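Local coordinates for protein HupZ (Streptococcus sp. 'group A', PDB 5ESC) that degrades heme in vitro as a dimeric split-barrel enzyme of the pyridoxamine 5'-phosphate oxidase family, at residues 13-18 / 32-37; 41-46 / 87-92. All coordinates share one frame; numbering follows the deposited sequence.

In the fold
Both contacts belong to one split-barrel domain, their centres about 12 Å apart, and they are joined by the adjacent strands 35-38 and 41-46. The centre of contact 1 (13-18 with 32-37) lies about 4 Å from the centre of the chain, inside the barrel; that of contact 2 (41-46 with 87-92) lies about 10 Å from it, where helix 88-97 packs on the barrel. Between them, Ser33 OG lies 2.8 Å from Asn45 N, a probable hydrogen bond, and Arg35 O lies 2.9 Å from Ile43 N, a probable strand-pairing bond. Trp37 and Tyr89 add an edge-to-face ring contact. The second subunit packs on 13-18 but on neither segment of contact 2.

Contact 1: residues 13-18 / 32-37; sequences QLAMVA and RSMRLW
Ala15 and Met34 meet tightly, with Ala15 CB 3.4 Å from Met34 CB, and the small methyl of alanine suits so close an approach. The rest of the apolar contact follows from the shape of the methionine. With CG anti to the backbone N (chi1 -174°), its chain passes Ala15 and then bends at the next two torsions, which brings Met34 CE to 3.6 Å from Val17 CG2. Val17 and Met34 cross at about a right angle, the terminal methyl of the flexible methionine resting on one branch of the valine. At the other end, Leu14 CD1 lies 3.6 Å from Arg32 CA and also touches Arg32 CB, while the guanidinium leads away from Leu14.

A side-chain hydrogen bond within 32-37 joins Arg35 NH2 to Ser33 O over 2.8 Å, the oxygen lying nearly in the guanidinium plane. The same NH2 also bonds Asn45 OD1, and Trp96 makes a cation-pi contact with this arginine.

Cohesion across the segments is therefore by dispersion and apolar burial: Met34, in the loop before strand 35-38, packs between Ala15 and Val17 of strand 15-20 and Phe42 of strand 41-46, while Arg35 starts out away from 13-18.

Contact 2: residues 41-46 / 87-92; sequences TFIYNE and GAYYEA
Helix against sheet is the theme here: the first turn of helix 88-97 lies against strand 41-46 on the outer side of the split barrel, and Ile43 and Tyr89 carry the contact. Ile43 CG2 approaches Tyr89 CD1 to 3.8 Å, obliquely to the ring. The isoleucine holds this methyl anti to its carbonyl carbon, while CG1 stands between the backbone N and the carbonyl carbon (chi1 55°). A beta-branched residue suits the strand and offers its CG2 methyl to the aromatic ring. Tyr89 has CG beside its backbone N (chi1 -72°), and its ring extends along the strand until the hydroxyl OH comes within 4.4 Å of Thr41 CG2. This is a loose approach, with the methyl of Thr41 on the tyrosine's side, while its own OG1 is hydrogen-bonded to Asp38 OD1.

Gly87 occupies the N-cap position, where its positive phi favours glycine; Glu91 N returns to Gly87 O over 2.9 Å as the first turn closes. Elsewhere on the strand, Tyr44 OH donates to Glu46 OE2 over 2.7 Å, meeting the carboxylate on its anti side and 25° out of its plane.

Strand 41-46 runs between 35-38 and 106-117, and both neighbours contribute to the helix-packing surface. Trp37 touches Ile43 and Ala92, and Ile109 touches Thr41, Ile43 and Tyr89, while one turn further along the helix Ala93 O accepts a hydrogen bond from Asn45 ND2. Tyr44 instead faces helix 51-59, touching Thr52 and Ile56, so the strand has helix 88-97 beside Ile43 and helix 51-59 beside Tyr44.

Contact 1: residues 13-18 / 32-37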
loop_
_atom_site.group_PDB
_atom_site.type_symbol
_atom_site.label_atom_id
_atom_site.label_comp_id
_atom_site.label_asym_id
_atom_site.label_seq_id
_atom_site.Cartn_x
_atom_site.Cartn_y
_atom_site.Cartn_z
ATOM N N GLN A 13 12.265 5.847 2.406
ATOM C CA GLN A 13 10.932 5.414 2.856
ATOM C C GLN A 13 10.734 3.917 2.525
ATOM O O GLN A 13 11.474 3.333 1.733
ATOM C CB GLN A 13 9.827 6.281 2.219
ATOM C CG GLN A 13 9.988 7.798 2.355
ATOM C CD GLN A 13 10.035 8.237 3.818
ATOM O OE1 GLN A 13 9.530 7.538 4.693
ATOM N NE2 GLN A 13 10.752 9.328 4.088
ATOM N N LEU A 14 9.794 3.315 3.230
ATOM C CA LEU A 14 9.357 1.957 3.038
ATOM C C LEU A 14 8.467 1.793 1.789
ATOM O O LEU A 14 7.371 2.428 1.675
ATOM C CB LEU A 14 8.531 1.517 4.239
ATOM C CG LEU A 14 8.144 0.058 4.365
ATOM C CD1 LEU A 14 9.396 -0.761 4.123
ATOM C CD2 LEU A 14 7.579 -0.281 5.732
ATOM N N ALA A 15 8.867 0.873 0.929
ATOM C CA ALA A 15 8.072 0.488 -0.273
ATOM C C ALA A 15 6.831 -0.218 0.187
ATOM O O ALA A 15 6.912 -1.219 0.910
ATOM C CB ALA A 15 8.887 -0.431 -1.148
ATOM N N MET A 16 5.689 0.325 -0.119
ATOM C CA MET A 16 4.456 -0.420 0.068
ATOM C C MET A 16 3.976 -0.940 -1.290
ATOM O O MET A 16 3.821 -0.151 -2.316
ATOM C CB MET A 16 3.391 0.443 0.796
ATOM C CG MET A 16 3.877 0.943 2.150
ATOM S SD MET A 16 3.946 -0.376 3.373
ATOM C CE MET A 16 2.509 -1.361 3.034
ATOM N N VAL A 17 3.681 -2.233 -1.328
ATOM C CA VAL A 17 3.403 -2.955 -2.587
ATOM C C VAL A 17 2.035 -3.494 -2.653
ATOM O O VAL A 17 1.605 -4.230 -1.770
ATOM C CB VAL A 17 4.415 -4.116 -2.821
ATOM C CG1 VAL A 17 4.035 -4.896 -4.099
ATOM C CG2 VAL A 17 5.872 -3.574 -2.770
ATOM N N ALA A 18 1.299 -3.141 -3.713
ATOM C CA ALA A 18 0.018 -3.665 -3.958
ATOM C C ALA A 18 -0.035 -4.613 -5.174
ATOM O O ALA A 18 0.485 -4.249 -6.274
ATOM C CB ALA A 18 -0.999 -2.505 -4.195
ATOM N N ARG A 32 10.798 -4.091 2.577
ATOM C CA ARG A 32 11.834 -3.194 2.958
ATOM C C ARG A 32 13.111 -3.290 2.099
ATOM O O ARG A 32 13.920 -2.434 2.196
ATOM C CB ARG A 32 12.191 -3.374 4.437
ATOM C CG ARG A 32 12.684 -4.706 4.790
ATOM C CD ARG A 32 12.866 -4.718 6.324
ATOM N NE ARG A 32 13.675 -5.880 6.708
ATOM C CZ ARG A 32 15.017 -5.902 6.795
ATOM N NH1 ARG A 32 15.774 -4.806 6.577
ATOM N NH2 ARG A 32 15.614 -7.040 7.132
ATOM N N SER A 33 13.309 -4.357 1.327
ATOM C CA SER A 33 14.527 -4.504 0.502
ATOM C C SER A 33 14.285 -3.930 -0.913
ATOM O O SER A 33 15.127 -4.074 -1.781
ATOM C CB SER A 33 14.864 -5.944 0.270
ATOM O OG SER A 33 13.812 -6.714 -0.316
ATOM N N MET A 34 13.116 -3.329 -1.152
ATOM C CA MET A 34 12.808 -2.818 -2.502
ATOM C C MET A 34 13.859 -1.741 -2.870
ATOM O O MET A 34 14.089 -0.813 -2.067
ATOM C CB MET A 34 11.454 -2.242 -2.553
ATOM C CG MET A 34 10.999 -1.819 -4.014
ATOM S SD MET A 34 10.561 -3.187 -5.099
ATOM C CE MET A 34 9.056 -3.857 -4.401
ATOM N N ARG A 35 14.498 -1.823 -4.024
ATOM C CA ARG A 35 15.538 -0.866 -4.403
ATOM C C ARG A 35 15.700 -0.767 -5.894
ATOM O O ARG A 35 15.350 -1.696 -6.596
ATOM C CB ARG A 35 16.848 -1.344 -3.828
ATOM C CG ARG A 35 17.284 -2.757 -4.174
ATOM C CD ARG A 35 18.258 -3.304 -3.101
ATOM N NE ARG A 35 18.825 -4.600 -3.443
ATOM C CZ ARG A 35 18.293 -5.784 -3.211
ATOM N NH1 ARG A 35 18.907 -6.869 -3.616
ATOM N NH2 ARG A 35 17.143 -5.915 -2.559
ATOM N N LEU A 36 16.331 0.260 -6.383
ATOM C CA LEU A 36 16.459 0.451 -7.815
ATOM C C LEU A 36 17.599 -0.376 -8.362
ATOM O O LEU A 36 18.681 -0.447 -7.776
ATOM C CB LEU A 36 16.699 1.942 -8.161
ATOM C CG LEU A 36 15.576 2.920 -8.179
ATOM C CD1 LEU A 36 16.070 4.386 -8.254
ATOM C CD2 LEU A 36 14.439 2.674 -9.180
ATOM N N TRP A 37 17.350 -0.996 -9.523
ATOM C CA TRP A 37 18.328 -1.689 -10.320
ATOM C C TRP A 37 18.842 -0.747 -11.406
ATOM O O TRP A 37 20.032 -0.778 -11.755
ATOM C CB TRP A 37 17.671 -2.889 -11.017
ATOM C CG TRP A 37 18.648 -3.680 -11.814
ATOM C CD1 TRP A 37 18.879 -3.594 -13.180
ATOM C CD2 TRP A 37 19.592 -4.661 -11.323
ATOM N NE1 TRP A 37 19.850 -4.427 -13.522
ATOM C CE2 TRP A 37 20.329 -5.107 -12.444
ATOM C CE3 TRP A 37 19.882 -5.187 -10.072
ATOM C CZ2 TRP A 37 21.312 -6.081 -12.366
ATOM C CZ3 TRP A 37 20.900 -6.161 -9.972
ATOM C CH2 TRP A 37 21.575 -6.607 -11.103
#

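Contact 2: residues 41-46 / 87-92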
loop_
_atom_site.group_PDB
_atom_site.type_symbol
_atom_site.label_atom_id
_atom_site.label_comp_id
_atom_site.label_asym_id
_atom_site.label_seq_id
_atom_site.Cartn_x
_atom_site.Cartn_y
_atom_site.Cartn_z
ATOM N N THR A 41 13.710 -0.114 -13.289
ATOM C CA THR A 41 13.609 -1.465 -12.729
ATOM C C THR A 41 13.863 -1.388 -11.243
ATOM O O THR A 41 14.820 -0.767 -10.854
ATOM C CB THR A 41 14.625 -2.399 -13.387
ATOM O OG1 THR A 41 14.590 -2.189 -14.791
ATOM C CG2 THR A 41 14.332 -3.952 -13.063
ATOM N N PHE A 42 13.031 -2.029 -10.446
ATOM C CA PHE A 42 13.304 -2.218 -9.038
ATOM C C PHE A 42 13.557 -3.690 -8.859
ATOM O O PHE A 42 13.095 -4.526 -9.679
ATOM C CB PHE A 42 12.093 -1.915 -8.158
ATOM C CG PHE A 42 11.744 -0.478 -7.984
ATOM C CD1 PHE A 42 12.224 0.262 -6.888
ATOM C CD2 PHE A 42 10.882 0.161 -8.891
ATOM C CE1 PHE A 42 11.860 1.555 -6.704
ATOM C CE2 PHE A 42 10.537 1.492 -8.705
ATOM C CZ PHE A 42 10.996 2.182 -7.600
ATOM N N ILE A 43 14.260 -4.079 -7.802
ATOM C CA ILE A 43 14.344 -5.450 -7.416
ATOM C C ILE A 43 14.013 -5.493 -5.929
ATOM O O ILE A 43 14.160 -4.459 -5.250
ATOM C CB ILE A 43 15.705 -6.174 -7.728
ATOM C CG1 ILE A 43 16.976 -5.471 -7.142
ATOM C CG2 ILE A 43 15.856 -6.440 -9.276
ATOM C CD1 ILE A 43 18.144 -6.369 -7.009
ATOM N N TYR A 44 13.622 -6.655 -5.424
ATOM C CA TYR A 44 13.467 -6.863 -3.988
ATOM C C TYR A 44 13.859 -8.297 -3.657
ATOM O O TYR A 44 13.808 -9.146 -4.523
ATOM C CB TYR A 44 12.043 -6.506 -3.458
ATOM C CG TYR A 44 10.951 -7.560 -3.662
ATOM C CD1 TYR A 44 10.188 -7.577 -4.803
ATOM C CD2 TYR A 44 10.698 -8.523 -2.696
ATOM C CE1 TYR A 44 9.176 -8.534 -5.007
ATOM C CE2 TYR A 44 9.661 -9.501 -2.894
ATOM C CZ TYR A 44 8.922 -9.478 -4.058
ATOM O OH TYR A 44 7.903 -10.356 -4.324
ATOM N N ASN A 45 14.232 -8.572 -2.430
ATOM C CA ASN A 45 14.535 -9.947 -2.014
ATOM C C ASN A 45 13.250 -10.662 -1.518
ATOM O O ASN A 45 12.626 -10.153 -0.589
ATOM C CB ASN A 45 15.544 -9.887 -0.887
ATOM C CG ASN A 45 16.914 -9.708 -1.360
ATOM O OD1 ASN A 45 17.160 -8.857 -2.182
ATOM N ND2 ASN A 45 17.868 -10.516 -0.831
ATOM N N GLU A 46 12.850 -11.779 -2.115
ATOM C CA GLU A 46 11.620 -12.452 -1.772
ATOM C C GLU A 46 12.034 -13.583 -0.850
ATOM O O GLU A 46 12.682 -14.506 -1.294
ATOM C CB GLU A 46 10.970 -13.076 -3.001
ATOM C CG GLU A 46 9.711 -13.846 -2.669
ATOM C CD GLU A 46 8.757 -13.063 -1.787
ATOM O OE1 GLU A 46 8.847 -13.242 -0.561
ATOM O OE2 GLU A 46 7.963 -12.206 -2.331
ATOM N N GLY A 87 20.201 -16.629 -11.947
ATOM C CA GLY A 87 20.633 -15.602 -12.930
ATOM C C GLY A 87 21.136 -14.380 -12.197
ATOM O O GLY A 87 21.214 -14.338 -10.959
ATOM N N ALA A 88 21.531 -13.374 -12.934
ATOM C CA ALA A 88 22.223 -12.206 -12.362
ATOM C C ALA A 88 21.455 -11.403 -11.370
ATOM O O ALA A 88 22.054 -10.816 -10.482
ATOM C CB ALA A 88 22.678 -11.306 -13.526
ATOM N N TYR A 89 20.091 -11.267 -11.532
ATOM C CA TYR A 89 19.367 -10.513 -10.596
ATOM C C TYR A 89 19.376 -11.287 -9.248
ATOM O O TYR A 89 19.551 -10.714 -8.172
ATOM C CB TYR A 89 17.961 -10.304 -11.003
ATOM C CG TYR A 89 17.726 -9.358 -12.128
ATOM C CD1 TYR A 89 18.035 -8.032 -11.998
ATOM C CD2 TYR A 89 17.105 -9.821 -13.316
ATOM C CE1 TYR A 89 17.670 -7.112 -13.058
ATOM C CE2 TYR A 89 16.756 -8.937 -14.349
ATOM C CZ TYR A 89 17.086 -7.585 -14.217
ATOM O OH TYR A 89 16.756 -6.800 -15.307
ATOM N N TYR A 90 19.128 -12.549 -9.308
ATOM C CA TYR A 90 19.079 -13.390 -8.130
ATOM C C TYR A 90 20.420 -13.425 -7.395
ATOM O O TYR A 90 20.460 -13.330 -6.209
ATOM C CB TYR A 90 18.586 -14.807 -8.500
ATOM C CG TYR A 90 18.584 -15.693 -7.285
ATOM C CD1 TYR A 90 17.638 -15.500 -6.306
ATOM C CD2 TYR A 90 19.610 -16.607 -7.055
ATOM C CE1 TYR A 90 17.609 -16.269 -5.148
ATOM C CE2 TYR A 90 19.585 -17.406 -5.896
ATOM C CZ TYR A 90 18.608 -17.159 -4.921
ATOM O OH TYR A 90 18.526 -17.863 -3.757
ATOM N N GLU A 91 21.521 -13.615 -8.123
ATOM C CA GLU A 91 22.863 -13.604 -7.510
ATOM C C GLU A 91 23.203 -12.274 -6.847
ATOM O O GLU A 91 23.730 -12.250 -5.728
ATOM C CB GLU A 91 23.961 -14.043 -8.530
ATOM C CG GLU A 91 23.785 -15.467 -9.049
ATOM C CD GLU A 91 23.857 -16.543 -7.956
ATOM O OE1 GLU A 91 24.801 -16.436 -7.113
ATOM O OE2 GLU A 91 22.973 -17.480 -7.900
ATOM N N ALA A 92 22.768 -11.139 -7.459
ATOM C CA ALA A 92 22.873 -9.855 -6.791
ATOM C C ALA A 92 22.056 -9.819 -5.469
ATOM O O ALA A 92 22.526 -9.260 -4.460
ATOM C CB ALA A 92 22.423 -8.689 -7.666
#